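Local atomic coordinates of M152 protein (Murid herpesvirus 1, PDB entry 4G59), a protein that probably acts as an MHC class I-like viral immunoevasin, keeping host NKG2D ligands and MHC class I molecules away from the surface of infected cells. Residues Y4-I9 against T261-E266; A23-Y28 against S71-E76; M34-I39 against I47-A52; E185-S190 against S198-T203. All coordinates share one frame; numbering follows the deposited sequence.

Interaction 1: Y4-I9 against T261-E266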
# COMPACT_ATOMS: atom_id res chain seq x y z
N TYR B 4 9.06 0.63 -30.02
CA TYR B 4 10.15 -0.24 -29.61
C TYR B 4 9.60 -1.54 -29.02
O TYR B 4 10.20 -2.61 -29.19
CB TYR B 4 11.05 0.49 -28.59
CG TYR B 4 10.33 0.99 -27.36
CD1 TYR B 4 10.50 0.36 -26.13
CD2 TYR B 4 9.48 2.09 -27.42
CE1 TYR B 4 9.84 0.80 -25.00
CE2 TYR B 4 8.81 2.54 -26.28
CZ TYR B 4 8.99 1.88 -25.07
OH TYR B 4 8.33 2.31 -23.94
N MET B 5 8.45 -1.41 -28.35
CA MET B 5 7.73 -2.54 -27.76
C MET B 5 6.53 -2.89 -28.61
O MET B 5 6.04 -2.05 -29.38
CB MET B 5 7.21 -2.17 -26.37
CG MET B 5 6.35 -0.93 -26.36
SD MET B 5 5.34 -0.61 -24.89
CE MET B 5 4.23 0.58 -25.67
N ASP B 6 6.04 -4.12 -28.49
CA ASP B 6 4.72 -4.38 -29.06
C ASP B 6 3.70 -4.85 -28.02
O ASP B 6 4.02 -5.62 -27.10
CB ASP B 6 4.74 -5.26 -30.33
CG ASP B 6 5.19 -6.67 -30.06
OD1 ASP B 6 4.33 -7.56 -29.86
OD2 ASP B 6 6.41 -6.90 -30.07
N VAL B 7 2.49 -4.33 -28.16
CA VAL B 7 1.38 -4.60 -27.26
C VAL B 7 0.32 -5.36 -28.05
O VAL B 7 -0.29 -4.81 -28.98
CB VAL B 7 0.78 -3.28 -26.74
CG1 VAL B 7 -0.41 -3.54 -25.82
CG2 VAL B 7 1.85 -2.46 -26.02
N ARG B 8 0.12 -6.63 -27.70
CA ARG B 8 -0.92 -7.44 -28.31
C ARG B 8 -2.11 -7.52 -27.35
O ARG B 8 -1.95 -7.78 -26.15
CB ARG B 8 -0.41 -8.85 -28.63
CG ARG B 8 0.63 -8.92 -29.75
CD ARG B 8 1.16 -10.34 -29.97
NE ARG B 8 2.27 -10.69 -29.09
CZ ARG B 8 2.24 -11.65 -28.16
NH1 ARG B 8 1.14 -12.38 -27.99
NH2 ARG B 8 3.30 -11.89 -27.41
N ILE B 9 -3.30 -7.29 -27.88
CA ILE B 9 -4.49 -7.30 -27.04
C ILE B 9 -5.37 -8.51 -27.34
O ILE B 9 -5.70 -8.77 -28.49
CB ILE B 9 -5.26 -5.99 -27.20
CG1 ILE B 9 -4.40 -4.87 -26.65
CG2 ILE B 9 -6.59 -6.05 -26.45
CD1 ILE B 9 -4.87 -3.49 -27.04
N THR B 261 -0.43 -8.39 -23.78
CA THR B 261 0.96 -8.77 -23.55
C THR B 261 1.78 -7.56 -23.94
O THR B 261 1.47 -6.87 -24.94
CB THR B 261 1.37 -9.99 -24.39
OG1 THR B 261 1.16 -9.69 -25.77
CG2 THR B 261 0.52 -11.19 -24.05
N VAL B 262 2.81 -7.27 -23.14
CA VAL B 262 3.69 -6.15 -23.43
C VAL B 262 5.09 -6.70 -23.38
O VAL B 262 5.48 -7.33 -22.39
CB VAL B 262 3.56 -5.02 -22.39
CG1 VAL B 262 4.21 -3.76 -22.92
CG2 VAL B 262 2.11 -4.75 -22.01
N LYS B 263 5.86 -6.46 -24.45
CA LYS B 263 7.22 -6.99 -24.52
C LYS B 263 8.00 -6.27 -25.59
O LYS B 263 7.43 -5.43 -26.29
CB LYS B 263 7.18 -8.47 -24.84
CG LYS B 263 6.64 -8.75 -26.20
CD LYS B 263 6.89 -10.19 -26.54
CE LYS B 263 6.57 -10.42 -28.01
NZ LYS B 263 7.41 -9.63 -28.97
N TYR B 264 9.29 -6.57 -25.72
CA TYR B 264 10.11 -5.98 -26.78
C TYR B 264 10.14 -6.90 -28.02
O TYR B 264 10.16 -8.13 -27.90
CB TYR B 264 11.54 -5.76 -26.29
CG TYR B 264 11.75 -4.76 -25.17
CD1 TYR B 264 12.13 -5.20 -23.90
CD2 TYR B 264 11.63 -3.39 -25.38
CE1 TYR B 264 12.35 -4.29 -22.86
CE2 TYR B 264 11.85 -2.47 -24.35
CZ TYR B 264 12.21 -2.93 -23.09
OH TYR B 264 12.43 -2.03 -22.07
N SER B 265 10.15 -6.31 -29.22
CA SER B 265 10.43 -7.10 -30.43
C SER B 265 11.34 -6.35 -31.39
O SER B 265 11.48 -5.13 -31.27
CB SER B 265 9.15 -7.54 -31.15
OG SER B 265 8.59 -8.70 -30.57
N GLU B 266 11.92 -7.11 -32.33
CA GLU B 266 12.91 -6.67 -33.33
C GLU B 266 13.46 -5.25 -33.19
O GLU B 266 13.47 -4.46 -34.14
CB GLU B 266 12.38 -6.93 -34.75
CG GLU B 266 13.49 -6.93 -35.92
CD GLU B 266 12.79 -6.95 -37.26
OE1 GLU B 266 11.58 -7.34 -37.25
OE2 GLU B 266 13.40 -6.58 -38.31
O HOH W 1 3.07 -8.51 -26.88
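At the edge of a four-stranded antiparallel sheet, D6 and R8 of strand 5-11 pair with K263 and T261 of strand 258-264, bringing the chain's two modelled ends together. Backbone bonds run from D6 N to K263 O (2.9 Å) and from T261 N to R8 O (2.9 Å); the bond from K263 N to D6 O is weak. These four side chains share one face. R8 bends at chi3 (-85°), and T261 OG1 lies over the centre of its guanidinium, 3.3 Å from CZ, as packing, not a hydrogen bond. K263 CE meets the edge of the same group, 3.6 Å from R8 NH2. D6 suits its place between two bases: OD2 makes a salt bridge to K263 NZ (3.1 Å, the lysine tip less certainly placed), with a longer one from OD1 to R8. On the other face V262 CG1 touches both M5 SD (3.9 Å) and V7 CG2 (4.1 Å), apolar groups that meet strand 185-191. Y4 CD1 and Y264 CE2 touch rim to rim at 3.6 Å, and the Y264 hydroxyl bonds to S190. Two packed sheets are consistent with an immunoglobulin-like domain, as in MHC class I relatives, here with the chain's first strand at the edge.

Interaction 2: A23-Y28 against S71-E76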
# COMPACT_ATOMS: atom_id res chain seq x y z
N ALA B 23 -20.12 -3.96 -2.52
CA ALA B 23 -19.29 -2.80 -2.20
C ALA B 23 -18.51 -3.03 -0.92
O ALA B 23 -19.09 -3.44 0.09
CB ALA B 23 -20.15 -1.56 -2.04
N THR B 24 -17.21 -2.76 -0.95
CA THR B 24 -16.38 -2.86 0.25
C THR B 24 -16.04 -1.46 0.77
O THR B 24 -15.39 -0.68 0.06
CB THR B 24 -15.09 -3.64 -0.03
OG1 THR B 24 -15.43 -4.99 -0.33
CG2 THR B 24 -14.20 -3.65 1.20
N PHE B 25 -16.48 -1.15 2.00
CA PHE B 25 -16.17 0.15 2.61
C PHE B 25 -15.02 -0.06 3.57
O PHE B 25 -15.15 -0.83 4.55
CB PHE B 25 -17.38 0.69 3.37
CG PHE B 25 -18.56 1.03 2.49
CD1 PHE B 25 -18.81 2.34 2.12
CD2 PHE B 25 -19.42 0.04 2.03
CE1 PHE B 25 -19.88 2.66 1.31
CE2 PHE B 25 -20.51 0.36 1.22
CZ PHE B 25 -20.73 1.68 0.86
N ILE B 26 -13.89 0.61 3.32
CA ILE B 26 -12.73 0.41 4.18
C ILE B 26 -12.37 1.66 4.97
O ILE B 26 -12.32 2.77 4.42
CB ILE B 26 -11.50 -0.10 3.42
CG1 ILE B 26 -11.75 -1.53 2.93
CG2 ILE B 26 -10.28 -0.15 4.31
CD1 ILE B 26 -10.78 -1.98 1.86
N SER B 27 -12.14 1.48 6.28
CA SER B 27 -11.73 2.58 7.13
C SER B 27 -10.50 2.22 7.93
O SER B 27 -10.48 1.23 8.70
CB SER B 27 -12.88 3.04 8.03
OG SER B 27 -13.78 3.83 7.30
N TYR B 28 -9.47 3.03 7.73
CA TYR B 28 -8.18 2.83 8.35
C TYR B 28 -7.87 4.04 9.21
O TYR B 28 -7.68 5.16 8.69
CB TYR B 28 -7.12 2.74 7.24
CG TYR B 28 -5.68 2.75 7.73
CD1 TYR B 28 -5.29 2.02 8.85
CD2 TYR B 28 -4.69 3.46 7.05
CE1 TYR B 28 -3.98 2.02 9.29
CE2 TYR B 28 -3.37 3.46 7.48
CZ TYR B 28 -3.03 2.74 8.60
OH TYR B 28 -1.72 2.74 9.04
N SER B 71 -20.68 9.03 2.89
CA SER B 71 -19.98 10.03 3.72
C SER B 71 -20.44 9.94 5.16
O SER B 71 -19.63 9.97 6.09
CB SER B 71 -20.19 11.44 3.19
OG SER B 71 -19.14 11.82 2.34
N ALA B 72 -21.75 9.82 5.35
CA ALA B 72 -22.29 9.65 6.70
C ALA B 72 -21.78 8.35 7.34
O ALA B 72 -21.54 8.32 8.53
CB ALA B 72 -23.82 9.72 6.70
N PHE B 73 -21.62 7.29 6.56
CA PHE B 73 -21.11 6.02 7.08
C PHE B 73 -19.68 6.20 7.60
O PHE B 73 -19.32 5.72 8.69
CB PHE B 73 -21.16 4.93 6.00
CG PHE B 73 -20.63 3.58 6.45
CD1 PHE B 73 -21.42 2.69 7.16
CD2 PHE B 73 -19.32 3.19 6.14
CE1 PHE B 73 -20.92 1.44 7.58
CE2 PHE B 73 -18.82 1.92 6.54
CZ PHE B 73 -19.63 1.07 7.26
N PHE B 74 -18.87 6.90 6.82
CA PHE B 74 -17.48 7.13 7.18
C PHE B 74 -17.35 8.08 8.35
O PHE B 74 -16.44 7.92 9.17
CB PHE B 74 -16.68 7.68 5.99
CG PHE B 74 -16.41 6.67 4.92
CD1 PHE B 74 -15.97 5.39 5.25
CD2 PHE B 74 -16.58 7.00 3.58
CE1 PHE B 74 -15.71 4.45 4.26
CE2 PHE B 74 -16.32 6.08 2.57
CZ PHE B 74 -15.90 4.80 2.91
N VAL B 75 -18.24 9.07 8.40
CA VAL B 75 -18.31 9.95 9.58
C VAL B 75 -18.59 9.11 10.82
O VAL B 75 -17.99 9.34 11.87
CB VAL B 75 -19.34 11.09 9.39
CG1 VAL B 75 -19.73 11.70 10.74
CG2 VAL B 75 -18.75 12.15 8.48
N GLU B 76 -19.46 8.11 10.67
CA GLU B 76 -19.73 7.20 11.79
C GLU B 76 -18.50 6.39 12.15
O GLU B 76 -18.20 6.25 13.33
CB GLU B 76 -20.91 6.28 11.49
CG GLU B 76 -21.11 5.13 12.50
CD GLU B 76 -21.37 5.59 13.95
OE1 GLU B 76 -21.64 6.79 14.16
OE2 GLU B 76 -21.30 4.75 14.87
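F25 is the first residue of strand 23-28 to reach helix 71-76, and it meets two phenylalanines at once. Its CB lies 3.7 Å from F73 CE2, and the two rings are set obliquely, centroids 5.3 Å apart with planes at 56°. On the F25 ring itself, CD1 approaches F74 CZ at 3.9 Å; F74 comes in near the plane of the F25 ring, at its edge, and the two side chains cross at about a right angle. F73 is placed for this by a CG anti to the backbone N (chi1 179°), and its ring also packs edge-to-face on Y99 of the adjoining strand 95-103. Large flat side chains fit here because the helix lies across the sheet, and their rings fill the 9.7 Å between the strand and helix axes. This is the layout of the MHC class I platform, a helix resting on an antiparallel floor. I26 turns its side chain away from the helix and contributes its carbonyl, with O 3.8 Å from F74 CE1. S27 points toward the helix again, OG standing 3.4 Å from F74 CD1. A small polar residue serves well at this buried spot, since the hydroxyl is hydrogen-bonded to H37 ND1, whose ring stacks on F74.

Interaction 3: M34-I39 against I47-A52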
# COMPACT_ATOMS: atom_id res chain seq x y z
N MET B 34 -6.94 11.04 11.72
CA MET B 34 -6.26 10.67 10.49
C MET B 34 -6.79 9.34 9.97
O MET B 34 -6.37 8.26 10.43
CB MET B 34 -4.74 10.63 10.69
CG MET B 34 -4.16 11.95 11.11
SD MET B 34 -3.86 13.09 9.75
CE MET B 34 -2.45 12.28 9.03
N PHE B 35 -7.71 9.42 9.02
CA PHE B 35 -8.34 8.24 8.45
C PHE B 35 -8.15 8.19 6.93
O PHE B 35 -8.14 9.23 6.25
CB PHE B 35 -9.85 8.22 8.77
CG PHE B 35 -10.18 8.10 10.24
CD1 PHE B 35 -10.61 6.90 10.77
CD2 PHE B 35 -10.06 9.21 11.09
CE1 PHE B 35 -10.90 6.79 12.14
CE2 PHE B 35 -10.36 9.11 12.46
CZ PHE B 35 -10.78 7.91 12.98
N ARG B 36 -7.99 6.99 6.40
CA ARG B 36 -8.10 6.81 4.96
C ARG B 36 -9.37 6.00 4.76
O ARG B 36 -9.48 4.88 5.27
CB ARG B 36 -6.89 6.10 4.39
CG ARG B 36 -6.86 6.04 2.83
CD ARG B 36 -5.96 4.91 2.33
NE ARG B 36 -6.48 3.64 2.81
CZ ARG B 36 -5.74 2.57 3.07
NH1 ARG B 36 -4.42 2.62 2.88
NH2 ARG B 36 -6.31 1.44 3.52
N HIS B 37 -10.34 6.57 4.05
CA HIS B 37 -11.55 5.85 3.69
C HIS B 37 -11.54 5.51 2.19
O HIS B 37 -11.01 6.27 1.37
CB HIS B 37 -12.81 6.67 4.03
CG HIS B 37 -12.89 7.11 5.46
ND1 HIS B 37 -13.15 6.24 6.50
CD2 HIS B 37 -12.81 8.35 6.02
CE1 HIS B 37 -13.20 6.91 7.64
NE2 HIS B 37 -13.00 8.19 7.37
N SER B 38 -12.14 4.37 1.83
CA SER B 38 -12.21 3.98 0.43
C SER B 38 -13.36 3.03 0.18
O SER B 38 -13.71 2.21 1.04
CB SER B 38 -10.93 3.28 -0.01
OG SER B 38 -10.83 2.06 0.71
N ILE B 39 -13.96 3.15 -1.00
CA ILE B 39 -14.96 2.17 -1.44
C ILE B 39 -14.48 1.49 -2.72
O ILE B 39 -13.87 2.14 -3.59
CB ILE B 39 -16.29 2.84 -1.74
CG1 ILE B 39 -16.77 3.64 -0.53
CG2 ILE B 39 -17.32 1.80 -2.15
CD1 ILE B 39 -17.75 4.73 -0.91
N ILE B 47 -12.81 3.09 -6.18
CA ILE B 47 -13.61 4.05 -6.94
C ILE B 47 -13.72 5.38 -6.18
O ILE B 47 -13.69 6.48 -6.77
CB ILE B 47 -15.00 3.47 -7.23
CG1 ILE B 47 -14.86 2.19 -8.07
CG2 ILE B 47 -15.88 4.47 -7.95
CD1 ILE B 47 -16.14 1.31 -8.09
N PHE B 48 -13.82 5.28 -4.85
CA PHE B 48 -13.80 6.48 -4.02
C PHE B 48 -12.77 6.31 -2.92
O PHE B 48 -12.68 5.24 -2.29
CB PHE B 48 -15.17 6.73 -3.42
CG PHE B 48 -15.22 7.94 -2.54
CD1 PHE B 48 -15.24 9.22 -3.10
CD2 PHE B 48 -15.25 7.82 -1.16
CE1 PHE B 48 -15.30 10.36 -2.30
CE2 PHE B 48 -15.30 8.94 -0.35
CZ PHE B 48 -15.32 10.21 -0.92
N ARG B 49 -11.99 7.36 -2.69
CA ARG B 49 -10.99 7.32 -1.63
C ARG B 49 -10.73 8.68 -1.03
O ARG B 49 -10.61 9.70 -1.73
CB ARG B 49 -9.66 6.70 -2.12
CG ARG B 49 -8.66 6.47 -0.97
CD ARG B 49 -7.22 6.32 -1.47
NE ARG B 49 -6.95 5.08 -2.22
CZ ARG B 49 -5.80 4.82 -2.85
NH1 ARG B 49 -4.80 5.71 -2.85
NH2 ARG B 49 -5.65 3.67 -3.51
N ILE B 50 -10.65 8.69 0.30
CA ILE B 50 -10.23 9.86 1.03
C ILE B 50 -8.93 9.52 1.71
O ILE B 50 -8.91 8.65 2.60
CB ILE B 50 -11.23 10.24 2.14
CG1 ILE B 50 -12.66 10.24 1.60
CG2 ILE B 50 -10.86 11.60 2.73
CD1 ILE B 50 -13.71 10.61 2.62
N GLU B 51 -7.85 10.19 1.30
CA GLU B 51 -6.55 10.01 1.96
C GLU B 51 -6.57 10.63 3.35
O GLU B 51 -7.37 11.52 3.63
CB GLU B 51 -5.45 10.67 1.13
CG GLU B 51 -5.34 10.13 -0.29
CD GLU B 51 -4.74 8.74 -0.35
OE1 GLU B 51 -4.54 8.11 0.72
OE2 GLU B 51 -4.48 8.27 -1.48
N ALA B 52 -5.68 10.17 4.23
CA ALA B 52 -5.60 10.72 5.57
C ALA B 52 -5.24 12.20 5.51
O ALA B 52 -5.59 12.96 6.39
CB ALA B 52 -4.60 9.95 6.41
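I39 and F48 meet on the helix-facing side of the hairpin, where I39 CD1 lies 4.0 Å from F48 CD2. F48 holds CG anti to its backbone N (chi1 180°), and the isoleucine side chain crosses it obliquely, CD1 also packing beside F48 CB. The same face carries H37 and I50, which touch more loosely, H37 CD2 to I50 CD1 at 4.2 Å. Besides its bond to S27, the imidazole is held at NE2 by E78, which should fix the rotation of the ring; the nearby carboxylate may favour its protonated form. The backbones form an antiparallel hairpin at one side of the eight-stranded floor of the MHC-like platform. I50 N bonds to H37 O at 2.7 Å, while I39 is opposed by two residues, I47 and F48, a classic beta bulge, I47 N reaching I39 O at 3.0 Å and F48 N making a weak bond to the same oxygen. The opposite face is polar. S38 CB packs on R49 CG at 4.0 Å, its short side chain lying beside the aliphatic part of the arginine. R49 NH1 forms a salt bridge with E51 OE2 (2.9 Å), almost within the guanidinium plane and on the syn side of the carboxylate, 27° out of its plane; K57 is a second partner of that oxygen. R36 runs alongside E51, and only its aliphatic part touches, CG lying 3.8 Å from OE1. Near the hairpin's open end M34 bends at chi2 (-82°), and its CE rests 4.1 Å from A52 CB; M34 also packs on the backbone of another protein chain.

Interaction 4: E185-S190 against S198-T203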
# COMPACT_ATOMS: atom_id res chain seq x y z
N GLU B 185 -2.43 3.55 -21.75
CA GLU B 185 -1.07 3.74 -22.27
C GLU B 185 -0.11 2.73 -21.63
O GLU B 185 -0.07 2.58 -20.41
CB GLU B 185 -0.56 5.16 -22.02
CG GLU B 185 0.95 5.38 -22.26
CD GLU B 185 1.45 6.72 -21.70
OE1 GLU B 185 1.03 7.79 -22.19
OE2 GLU B 185 2.27 6.69 -20.76
N TYR B 186 0.66 2.05 -22.48
CA TYR B 186 1.58 1.02 -22.02
C TYR B 186 3.02 1.47 -22.28
O TYR B 186 3.28 2.14 -23.28
CB TYR B 186 1.32 -0.26 -22.76
CG TYR B 186 -0.12 -0.71 -22.73
CD1 TYR B 186 -0.56 -1.62 -21.78
CD2 TYR B 186 -1.05 -0.25 -23.65
CE1 TYR B 186 -1.89 -2.04 -21.73
CE2 TYR B 186 -2.38 -0.66 -23.61
CZ TYR B 186 -2.78 -1.58 -22.65
OH TYR B 186 -4.08 -2.01 -22.58
N SER B 187 3.93 1.14 -21.38
CA SER B 187 5.35 1.50 -21.57
C SER B 187 6.30 0.53 -20.87
O SER B 187 5.92 -0.15 -19.91
CB SER B 187 5.61 2.95 -21.13
OG SER B 187 5.38 3.16 -19.76
N LEU B 188 7.52 0.43 -21.37
CA LEU B 188 8.54 -0.38 -20.74
C LEU B 188 9.77 0.49 -20.49
O LEU B 188 10.03 1.41 -21.26
CB LEU B 188 8.95 -1.54 -21.65
CG LEU B 188 7.97 -2.66 -21.95
CD1 LEU B 188 8.56 -3.53 -23.05
CD2 LEU B 188 7.67 -3.48 -20.69
N TYR B 189 10.52 0.19 -19.44
CA TYR B 189 11.82 0.82 -19.26
C TYR B 189 12.85 -0.24 -18.92
O TYR B 189 12.60 -1.14 -18.10
CB TYR B 189 11.81 1.83 -18.12
CG TYR B 189 13.12 2.58 -18.01
CD1 TYR B 189 13.39 3.65 -18.86
CD2 TYR B 189 14.08 2.25 -17.07
CE1 TYR B 189 14.56 4.36 -18.78
CE2 TYR B 189 15.28 2.96 -16.99
CZ TYR B 189 15.50 4.02 -17.85
OH TYR B 189 16.67 4.74 -17.79
N SER B 190 14.02 -0.13 -19.54
CA SER B 190 15.13 -1.01 -19.19
C SER B 190 16.24 -0.19 -18.58
O SER B 190 16.70 0.78 -19.18
CB SER B 190 15.65 -1.75 -20.41
OG SER B 190 14.66 -2.63 -20.87
N SER B 198 10.93 -2.25 -15.93
CA SER B 198 9.61 -1.92 -15.39
C SER B 198 8.60 -2.00 -16.52
O SER B 198 8.93 -1.72 -17.69
CB SER B 198 9.58 -0.51 -14.80
OG SER B 198 9.88 0.47 -15.78
N CYS B 199 7.37 -2.40 -16.19
CA CYS B 199 6.25 -2.30 -17.14
C CYS B 199 5.16 -1.44 -16.52
O CYS B 199 4.78 -1.66 -15.36
CB CYS B 199 5.69 -3.68 -17.47
SG CYS B 199 4.30 -3.68 -18.66
N THR B 200 4.65 -0.48 -17.29
CA THR B 200 3.62 0.44 -16.76
C THR B 200 2.37 0.53 -17.63
O THR B 200 2.48 0.67 -18.86
CB THR B 200 4.20 1.85 -16.58
OG1 THR B 200 5.39 1.77 -15.80
CG2 THR B 200 3.21 2.76 -15.86
N MET B 201 1.20 0.45 -17.00
CA MET B 201 -0.06 0.78 -17.66
C MET B 201 -0.76 1.95 -16.95
O MET B 201 -1.10 1.87 -15.76
CB MET B 201 -1.02 -0.41 -17.69
CG MET B 201 -2.26 -0.07 -18.50
SD MET B 201 -3.36 -1.47 -18.70
CE MET B 201 -4.20 -1.48 -17.12
N ARG B 202 -0.95 3.06 -17.68
CA ARG B 202 -1.72 4.19 -17.17
C ARG B 202 -3.12 4.09 -17.75
O ARG B 202 -3.30 3.80 -18.94
CB ARG B 202 -1.09 5.52 -17.58
CG ARG B 202 0.21 5.83 -16.85
CD ARG B 202 0.94 7.02 -17.47
NE ARG B 202 2.13 7.37 -16.69
CZ ARG B 202 3.32 6.78 -16.83
NH1 ARG B 202 3.49 5.82 -17.72
NH2 ARG B 202 4.34 7.15 -16.06
N THR B 203 -4.12 4.32 -16.90
CA THR B 203 -5.50 4.13 -17.30
C THR B 203 -6.41 4.99 -16.43
O THR B 203 -6.00 5.44 -15.36
CB THR B 203 -5.89 2.64 -17.18
OG1 THR B 203 -7.17 2.40 -17.78
CG2 THR B 203 -5.88 2.16 -15.69
O HOH W 2 2.38 3.91 -19.58
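This is a regular antiparallel hairpin contact, E185-S190 against S198-T203, at one side of a four-stranded sheet in what is probably the immunoglobulin-like domain. Six backbone bonds join E185 with R202, S187 with T200 and Y189 with S198, each pair bonded both ways; T200 N to S187 O, at 2.9 Å, is nearly straight (168°). The side chains of these pairs form a polar face. E185 and R202 lie alongside each other in a salt bridge, OE2 to NH1 3.4 Å, with carboxylate and guanidinium planes 50° apart. R202 NH1 donates to a water over 2.9 Å, and that water lies within hydrogen-bonding distance of E185 OE2 (3.0 Å) and S187 OG. Long charged chains suit the exposed end of this face, at E185 and R202, and small S187 fits beside the water. Y189 packs its CB 3.3 Å from S198 OG and makes a cation-pi contact with a basic side chain of another protein chain. The other face is apolar. L188 CD2 meets C199 CB at 3.8 Å, and M201 SD makes a Met-aromatic contact with Y186, 3.4 Å from CE1 and 54° off the ring normal. That apolar face packs on strands 250-253 and 258-264 of the facing sheet through F250, I252 and V262, while C199 and M201 continue the sheet by backbone bonds to strand 231-238.

How the interactions relate
Interactions 2 and 3 belong to the MHC-like platform, with strands 22-31 and 34-40 adjacent in one sheet; interactions 1 and 4 lie in the two facing sheets of the other domain. Interaction 2 is buried and mostly aromatic side-chain packing, without a hydrogen bond between its segments, whereas the other three are antiparallel strand pairings held chiefly by backbone bonds. Interaction 1 is a surface contact between sequence-distant ends, while 3 and 4 close local hairpins and are partly buried. Interactions 1 and 4 touch across the sandwich, their centres about 11 Å apart; each puts apolar side chains inward and charged ones outward. The centres of 1 and 2 are about 41 Å apart.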